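PDB 1T3Q: quinoline 2-oxidoreductase medium subunit from Pseudomonas putida, which binds FAD as the flavoprotein subunit of the molybdenum hydroxylase quinoline 2-oxidoreductase, probably passing electrons in its redox chemistry. Local coordinates for residues E61-S65 and D83-C89; L115-A120 and M152-T158. The contacts are given in a common frame with arbitrary orientation. Residue numbers count along the deposited sequence, not the author numbering.

Contact 1 of 2, residues E61-S65 and D83-C89; sequences EISQS and DPTVAKC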
loop_
_atom_site.group_PDB
_atom_site.type_symbol
_atom_site.label_atom_id
_atom_site.label_comp_id
_atom_site.label_asym_id
_atom_site.label_seq_id
_atom_site.Cartn_x
_atom_site.Cartn_y
_atom_site.Cartn_z
ATOM N N GLU C 61 26.574 -41.251 -17.279
ATOM C CA GLU C 61 26.899 -41.999 -18.488
ATOM C C GLU C 61 25.932 -43.109 -18.894
ATOM O O GLU C 61 25.388 -43.830 -18.056
ATOM C CB GLU C 61 28.300 -42.607 -18.366
ATOM C CG GLU C 61 29.392 -41.632 -17.958
ATOM C CD GLU C 61 30.760 -42.289 -17.903
ATOM N N ILE C 62 25.729 -43.227 -20.202
ATOM C CA ILE C 62 24.894 -44.266 -20.784
ATOM C C ILE C 62 25.794 -44.904 -21.833
ATOM O O ILE C 62 26.401 -44.200 -22.639
ATOM C CB ILE C 62 23.649 -43.701 -21.501
ATOM C CG1 ILE C 62 22.689 -43.070 -20.491
ATOM C CG2 ILE C 62 22.946 -44.820 -22.267
ATOM C CD1 ILE C 62 21.416 -42.525 -21.127
ATOM N N SER C 63 25.897 -46.229 -21.814
ATOM C CA SER C 63 26.732 -46.926 -22.781
ATOM C C SER C 63 26.274 -48.363 -22.970
ATOM O O SER C 63 25.449 -48.874 -22.206
ATOM C CB SER C 63 28.194 -46.907 -22.328
ATOM O OG SER C 63 28.362 -47.607 -21.108
ATOM N N GLN C 64 26.807 -49.008 -24.003
ATOM C CA GLN C 64 26.469 -50.393 -24.297
ATOM C C GLN C 64 27.758 -51.169 -24.557
ATOM O O GLN C 64 28.724 -50.622 -25.090
ATOM C CB GLN C 64 25.560 -50.472 -25.525
ATOM C CG GLN C 64 26.243 -51.019 -26.767
ATOM C CD GLN C 64 25.309 -51.109 -27.949
ATOM O OE1 GLN C 64 24.842 -50.094 -28.460
ATOM N NE2 GLN C 64 25.025 -52.330 -28.388
ATOM N N SER C 65 27.770 -52.442 -24.180
ATOM C CA SER C 65 28.948 -53.273 -24.380
ATOM C C SER C 65 28.646 -54.747 -24.164
ATOM O O SER C 65 28.171 -55.145 -23.101
ATOM C CB SER C 65 30.066 -52.841 -23.429
ATOM O OG SER C 65 31.214 -53.658 -23.586
ATOM N N ASP C 83 16.977 -41.170 -24.970
ATOM C CA ASP C 83 18.318 -41.496 -25.443
ATOM C C ASP C 83 18.330 -42.583 -26.526
ATOM O O ASP C 83 17.697 -43.629 -26.381
ATOM C CB ASP C 83 19.199 -41.918 -24.267
ATOM C CG ASP C 83 20.592 -42.319 -24.701
ATOM O OD1 ASP C 83 20.777 -43.492 -25.081
ATOM O OD2 ASP C 83 21.496 -41.457 -24.676
ATOM N N PRO C 84 19.063 -42.340 -27.628
ATOM C CA PRO C 84 19.193 -43.255 -28.769
ATOM C C PRO C 84 19.723 -44.636 -28.392
ATOM O O PRO C 84 19.187 -45.656 -28.824
ATOM C CB PRO C 84 20.156 -42.518 -29.699
ATOM C CG PRO C 84 19.917 -41.084 -29.373
ATOM C CD PRO C 84 19.833 -41.108 -27.870
ATOM N N THR C 85 20.786 -44.664 -27.594
ATOM C CA THR C 85 21.382 -45.924 -27.174
ATOM C C THR C 85 20.361 -46.781 -26.439
ATOM O O THR C 85 20.165 -47.947 -26.773
ATOM C CB THR C 85 22.591 -45.689 -26.255
ATOM O OG1 THR C 85 23.554 -44.882 -26.939
ATOM C CG2 THR C 85 23.236 -47.011 -25.874
ATOM N N VAL C 86 19.711 -46.203 -25.436
ATOM C CA VAL C 86 18.708 -46.931 -24.676
ATOM C C VAL C 86 17.610 -47.424 -25.606
ATOM O O VAL C 86 17.193 -48.580 -25.539
ATOM C CB VAL C 86 18.064 -46.038 -23.597
ATOM C CG1 VAL C 86 16.890 -46.763 -22.962
ATOM C CG2 VAL C 86 19.098 -45.670 -22.544
ATOM N N ALA C 87 17.152 -46.535 -26.480
ATOM C CA ALA C 87 16.089 -46.862 -27.419
ATOM C C ALA C 87 16.397 -48.082 -28.284
ATOM O O ALA C 87 15.514 -48.899 -28.545
ATOM C CB ALA C 87 15.794 -45.654 -28.308
ATOM N N LYS C 88 17.644 -48.216 -28.724
ATOM C CA LYS C 88 17.998 -49.343 -29.578
ATOM C C LYS C 88 18.315 -50.626 -28.808
ATOM O O LYS C 88 18.056 -51.728 -29.296
ATOM C CB LYS C 88 19.180 -48.975 -30.483
ATOM N N CYS C 89 18.863 -50.486 -27.605
ATOM C CA CYS C 89 19.215 -51.648 -26.796
ATOM C C CYS C 89 18.077 -52.221 -25.954
ATOM O O CYS C 89 17.881 -53.434 -25.921
ATOM C CB CYS C 89 20.392 -51.309 -25.881
ATOM S SG CYS C 89 21.921 -50.931 -26.757
#

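Contact 2 of 2, residues L115-A120 and M152-T158; sequences LAHADA and MKGHYFT. With FAD (flavin-adenine dinucleotide), chain R.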
loop_
_atom_site.group_PDB
_atom_site.type_symbol
_atom_site.label_atom_id
_atom_site.label_comp_id
_atom_site.label_asym_id
_atom_site.label_seq_id
_atom_site.Cartn_x
_atom_site.Cartn_y
_atom_site.Cartn_z
ATOM N N LEU C 115 15.226 -46.256 -7.946
ATOM C CA LEU C 115 15.581 -47.563 -7.405
ATOM C C LEU C 115 15.886 -47.508 -5.910
ATOM O O LEU C 115 15.469 -48.386 -5.154
ATOM C CB LEU C 115 16.777 -48.141 -8.173
ATOM C CG LEU C 115 16.478 -48.478 -9.639
ATOM C CD1 LEU C 115 17.762 -48.852 -10.371
ATOM C CD2 LEU C 115 15.480 -49.617 -9.691
ATOM N N ALA C 116 16.596 -46.469 -5.485
ATOM C CA ALA C 116 16.942 -46.316 -4.078
ATOM C C ALA C 116 15.710 -45.982 -3.232
ATOM O O ALA C 116 15.586 -46.454 -2.098
ATOM C CB ALA C 116 17.992 -45.239 -3.919
ATOM N N HIS C 117 14.807 -45.168 -3.776
ATOM C CA HIS C 117 13.595 -44.803 -3.044
ATOM C C HIS C 117 12.801 -46.082 -2.813
ATOM O O HIS C 117 12.211 -46.284 -1.751
ATOM C CB HIS C 117 12.762 -43.790 -3.831
ATOM C CG HIS C 117 11.540 -43.321 -3.099
ATOM N ND1 HIS C 117 11.592 -42.793 -1.826
ATOM C CD2 HIS C 117 10.235 -43.304 -3.460
ATOM C CE1 HIS C 117 10.373 -42.473 -1.435
ATOM N NE2 HIS C 117 9.530 -42.773 -2.408
ATOM N N ALA C 118 12.805 -46.942 -3.826
ATOM C CA ALA C 118 12.143 -48.242 -3.778
ATOM C C ALA C 118 10.653 -48.268 -3.441
ATOM O O ALA C 118 10.206 -49.075 -2.618
ATOM C CB ALA C 118 12.899 -49.158 -2.824
ATOM N N ASP C 119 9.877 -47.391 -4.063
ATOM C CA ASP C 119 8.441 -47.410 -3.818
ATOM C C ASP C 119 7.956 -48.716 -4.460
ATOM O O ASP C 119 8.290 -49.005 -5.608
ATOM C CB ASP C 119 7.758 -46.214 -4.486
ATOM C CG ASP C 119 6.289 -46.106 -4.117
ATOM O OD1 ASP C 119 5.584 -47.132 -4.191
ATOM O OD2 ASP C 119 5.834 -44.999 -3.756
ATOM N N ALA C 120 7.186 -49.504 -3.719
ATOM C CA ALA C 120 6.685 -50.770 -4.243
ATOM C C ALA C 120 5.727 -50.540 -5.406
ATOM O O ALA C 120 5.375 -51.477 -6.116
ATOM C CB ALA C 120 5.983 -51.556 -3.144
ATOM N N MET C 152 15.770 -54.831 -4.570
ATOM C CA MET C 152 14.447 -54.399 -4.127
ATOM C C MET C 152 13.877 -55.427 -3.167
ATOM O O MET C 152 13.316 -56.434 -3.588
ATOM C CB MET C 152 13.517 -54.246 -5.333
ATOM C CG MET C 152 12.098 -53.862 -4.964
ATOM S SD MET C 152 12.069 -52.312 -4.074
ATOM C CE MET C 152 10.289 -51.944 -4.120
ATOM N N LYS C 153 14.017 -55.163 -1.875
ATOM C CA LYS C 153 13.555 -56.093 -0.852
ATOM C C LYS C 153 12.128 -55.862 -0.371
ATOM O O LYS C 153 11.531 -56.741 0.258
ATOM C CB LYS C 153 14.512 -56.047 0.340
ATOM C CG LYS C 153 15.965 -56.315 -0.035
ATOM C CD LYS C 153 16.882 -56.254 1.177
ATOM C CE LYS C 153 16.572 -57.362 2.174
ATOM N N GLY C 154 11.588 -54.682 -0.660
ATOM C CA GLY C 154 10.234 -54.364 -0.246
ATOM C C GLY C 154 9.944 -52.880 -0.362
ATOM O O GLY C 154 10.772 -52.112 -0.855
ATOM N N HIS C 155 8.767 -52.471 0.094
ATOM C CA HIS C 155 8.380 -51.070 0.033
ATOM C C HIS C 155 9.363 -50.225 0.842
ATOM O O HIS C 155 9.456 -50.371 2.062
ATOM C CB HIS C 155 6.963 -50.899 0.579
ATOM C CG HIS C 155 6.363 -49.563 0.283
ATOM N ND1 HIS C 155 6.314 -49.038 -0.990
ATOM C CD2 HIS C 155 5.774 -48.649 1.090
ATOM C CE1 HIS C 155 5.722 -47.858 -0.956
ATOM N NE2 HIS C 155 5.383 -47.599 0.296
ATOM N N TYR C 156 10.087 -49.345 0.151
ATOM C CA TYR C 156 11.090 -48.476 0.774
ATOM C C TYR C 156 12.151 -49.319 1.471
ATOM O O TYR C 156 12.688 -48.930 2.508
ATOM C CB TYR C 156 10.453 -47.533 1.800
ATOM C CG TYR C 156 9.341 -46.664 1.255
ATOM C CD1 TYR C 156 9.425 -46.096 -0.017
ATOM C CD2 TYR C 156 8.208 -46.398 2.022
ATOM C CE1 TYR C 156 8.406 -45.287 -0.511
ATOM C CE2 TYR C 156 7.185 -45.588 1.538
ATOM C CZ TYR C 156 7.290 -45.038 0.271
ATOM O OH TYR C 156 6.272 -44.250 -0.214
ATOM N N PHE C 157 12.454 -50.472 0.889
ATOM C CA PHE C 157 13.428 -51.390 1.466
ATOM C C PHE C 157 14.362 -51.937 0.389
ATOM O O PHE C 157 13.933 -52.686 -0.487
ATOM C CB PHE C 157 12.677 -52.545 2.138
ATOM C CG PHE C 157 13.548 -53.463 2.950
ATOM C CD1 PHE C 157 13.062 -54.704 3.356
ATOM C CD2 PHE C 157 14.832 -53.084 3.335
ATOM C CE1 PHE C 157 13.843 -55.556 4.133
ATOM C CE2 PHE C 157 15.619 -53.928 4.111
ATOM C CZ PHE C 157 15.123 -55.167 4.512
ATOM N N THR C 158 15.636 -51.561 0.452
ATOM C CA THR C 158 16.610 -52.038 -0.525
ATOM C C THR C 158 17.813 -52.686 0.155
ATOM O O THR C 158 17.950 -52.640 1.378
ATOM C CB THR C 158 17.137 -50.897 -1.419
ATOM O OG1 THR C 158 17.989 -50.042 -0.647
ATOM C CG2 THR C 158 15.984 -50.087 -1.988
HETATM P PA FAD R . 15.607 -38.384 -4.913
HETATM O O1A FAD R . 14.225 -37.983 -4.534
HETATM O O2A FAD R . 16.600 -37.494 -4.793
HETATM O O5B FAD R . 15.826 -39.408 -3.814
HETATM C C5B FAD R . 15.315 -40.780 -3.808
HETATM C C4B FAD R . 15.902 -41.547 -2.548
HETATM O O4B FAD R . 17.049 -42.339 -3.051
HETATM C C3B FAD R . 16.476 -40.742 -1.331
HETATM O O3B FAD R . 16.299 -41.426 -0.126
HETATM C C2B FAD R . 17.968 -40.557 -1.744
HETATM O O2B FAD R . 18.816 -40.399 -0.633
HETATM C C1B FAD R . 18.276 -41.876 -2.390
HETATM N N9A FAD R . 19.235 -41.820 -3.492
HETATM C C8A FAD R . 19.114 -41.111 -4.670
HETATM N N7A FAD R . 20.041 -41.433 -5.571
HETATM C C5A FAD R . 20.816 -42.383 -4.949
HETATM C C6A FAD R . 22.002 -43.176 -5.407
HETATM N N6A FAD R . 22.570 -43.042 -6.580
HETATM N N1A FAD R . 22.504 -44.071 -4.471
HETATM C C2A FAD R . 21.942 -44.237 -3.223
HETATM N N3A FAD R . 20.871 -43.558 -2.720
HETATM C C4A FAD R . 20.373 -42.600 -3.596
HETATM N N1 FAD R . 7.752 -42.624 -9.706
HETATM C C2 FAD R . 7.315 -43.695 -10.376
HETATM O O2 FAD R . 7.885 -44.756 -10.328
HETATM N N3 FAD R . 6.036 -43.698 -11.028
HETATM C C4 FAD R . 5.154 -42.625 -10.924
HETATM O O4 FAD R . 4.072 -42.697 -11.463
HETATM C C4X FAD R . 5.587 -41.474 -10.125
HETATM N N5 FAD R . 4.767 -40.382 -9.975
HETATM C C5X FAD R . 5.261 -39.280 -9.302
HETATM C C6 FAD R . 4.391 -38.151 -9.151
HETATM C C7 FAD R . 4.806 -36.995 -8.490
HETATM C C7M FAD R . 3.835 -35.845 -8.331
HETATM C C8 FAD R . 6.184 -36.908 -7.949
HETATM C C8M FAD R . 6.701 -35.686 -7.228
HETATM C C9 FAD R . 7.067 -38.010 -8.111
HETATM C C9A FAD R . 6.616 -39.199 -8.767
HETATM N N10 FAD R . 7.448 -40.391 -8.955
HETATM C C10 FAD R . 6.962 -41.505 -9.569
HETATM C "C1'" FAD R . 8.779 -40.426 -8.291
HETATM C "C2'" FAD R . 9.960 -40.176 -9.274
HETATM O "O2'" FAD R . 10.151 -41.334 -10.092
HETATM C "C3'" FAD R . 11.179 -39.883 -8.395
HETATM O "O3'" FAD R . 12.044 -39.053 -9.183
HETATM C "C4'" FAD R . 11.950 -41.158 -7.961
HETATM O "O4'" FAD R . 11.110 -42.043 -7.213
HETATM C "C5'" FAD R . 13.087 -40.701 -7.091
HETATM O "O5'" FAD R . 14.298 -40.308 -7.981
HETATM P P FAD R . 15.034 -39.029 -7.686
HETATM O O1P FAD R . 16.185 -38.988 -8.697
HETATM O O2P FAD R . 14.206 -37.915 -7.627
HETATM O O3P FAD R . 15.635 -39.167 -6.349
HETATM O O HOH W 1 17.288 -47.410 -0.296
HETATM O O HOH W 2 6.838 -42.817 -2.565
#

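Contact 1 of 2, residues E61-S65 and D83-C89
Helix 84-89 packs on one face of a sheet at its edge strand 62-65, the two running in roughly the same N-to-C sense, their axes 40° apart and 8.4 Å from each other at closest approach. The backbones come nearest at Ser-63 and Thr-85, whose CA atoms are 7.0 Å apart. The alternation of the strand then decides what meets the helix: Ile-62 and Gln-64 send their CA-to-CB bonds toward it, while Ser-63 points away.

Ile-62 is the main apolar side chain of the contact. Its CG2 lies 4.0 Å from CG2 of Val-86 and 4.1 Å from CB of Thr-85, and its CD1 reaches CG of Asp-83 at 3.7 Å. Asp-83 is the N-cap of the helix, its OD1 accepting from Val-86 N at 2.9 Å, so the isoleucine packs against a carboxylate already engaged by the helix start. Further along, CB of Gln-64 rests on CG2 of Thr-85 (4.2 Å), and OE1 of Gln-64 approaches SG of Cys-89 at 3.5 Å. Leu-69 of the neighbouring strand 68-72 touches Ile-62, Val-86 and Cys-89, extending the apolar seam beneath the helix.

Both segments belong to the FAD-binding domain of the molybdopterin dehydrogenase family, the side chain of Ile-62 about 14 Å from the bound FAD. No hydrogen bond links them, and they bury 250 Å² between them. Strand 62-65 bonds instead to strand 68-72, and Asp-83 caps the helix through Val-86 N, so strand and helix are joined by side-chain packing, led by Ile-62, with Gln-64 and Thr-85 contributing about equally after it.

Contact 2 of 2, residues L115-A120 and M152-T158
Tyr-156 overlaps His-117, its CD1 over one face of the imidazole, the centroids 4.9 Å apart and the planes oblique at 50°, with CE1 of Tyr-156 3.3 Å from NE2 of His-117. A water joins the polar ends: it bonds to His-117 NE2 (2.7 Å) and Tyr-156 OH (2.8 Å) and donates to Asp-119 OD2 (2.7 Å), while OD1 of Asp-119 takes a hydrogen bond from Gly-121 N. His-117 and Ala-116 belong to the FAD pocket, CB of Ala-116 lying 3.2 Å from O4B of the cofactor.

Helix 111-117 ends here, Ala-118 leaving it with positive phi. It meets a beta hairpin whose type II turn runs from Gly-154 to Phe-157, with a classic bulge where Lys-153 and Gly-154 both face Phe-157. Two hydrogen bonds tie the peptide groups just past the helix to this turn: Tyr-156 N to Ala-118 O (2.8 Å) and Ala-120 N to ND1 of His-155 (2.9 Å). Between them and the hairpin strands, CB of Ala-118 fits against CG2 of Thr-158 (3.3 Å) and SD of Met-152 (3.5 Å). A second water, donating to Ala-116 O, also bonds to Thr-158 OG1, each at 2.7 Å.

Followed from the N terminus, the chain closes two loops in series, neither enclosing nor crossing the other. Contact 1 comes first: after strand 62-65 the chain forms strand 68-72 and helix 77-82, then returns in helix 84-89 to pack on one face of the five-stranded sheet at its edge strand. Only later does contact 2 open, at the end of helix 111-117; the chain passes through helix 123-130, strands 134-139 and 142-147 of that same sheet and helix 148-151 before the hairpin 152-158 closes it. The centres of contact 1 and contact 2 lie about 25 Å apart. Contact 1 joins helix 84-89 to the edge strand at a distance from the cofactor, whereas contact 2 joins a helix lining the FAD pocket to a hairpin.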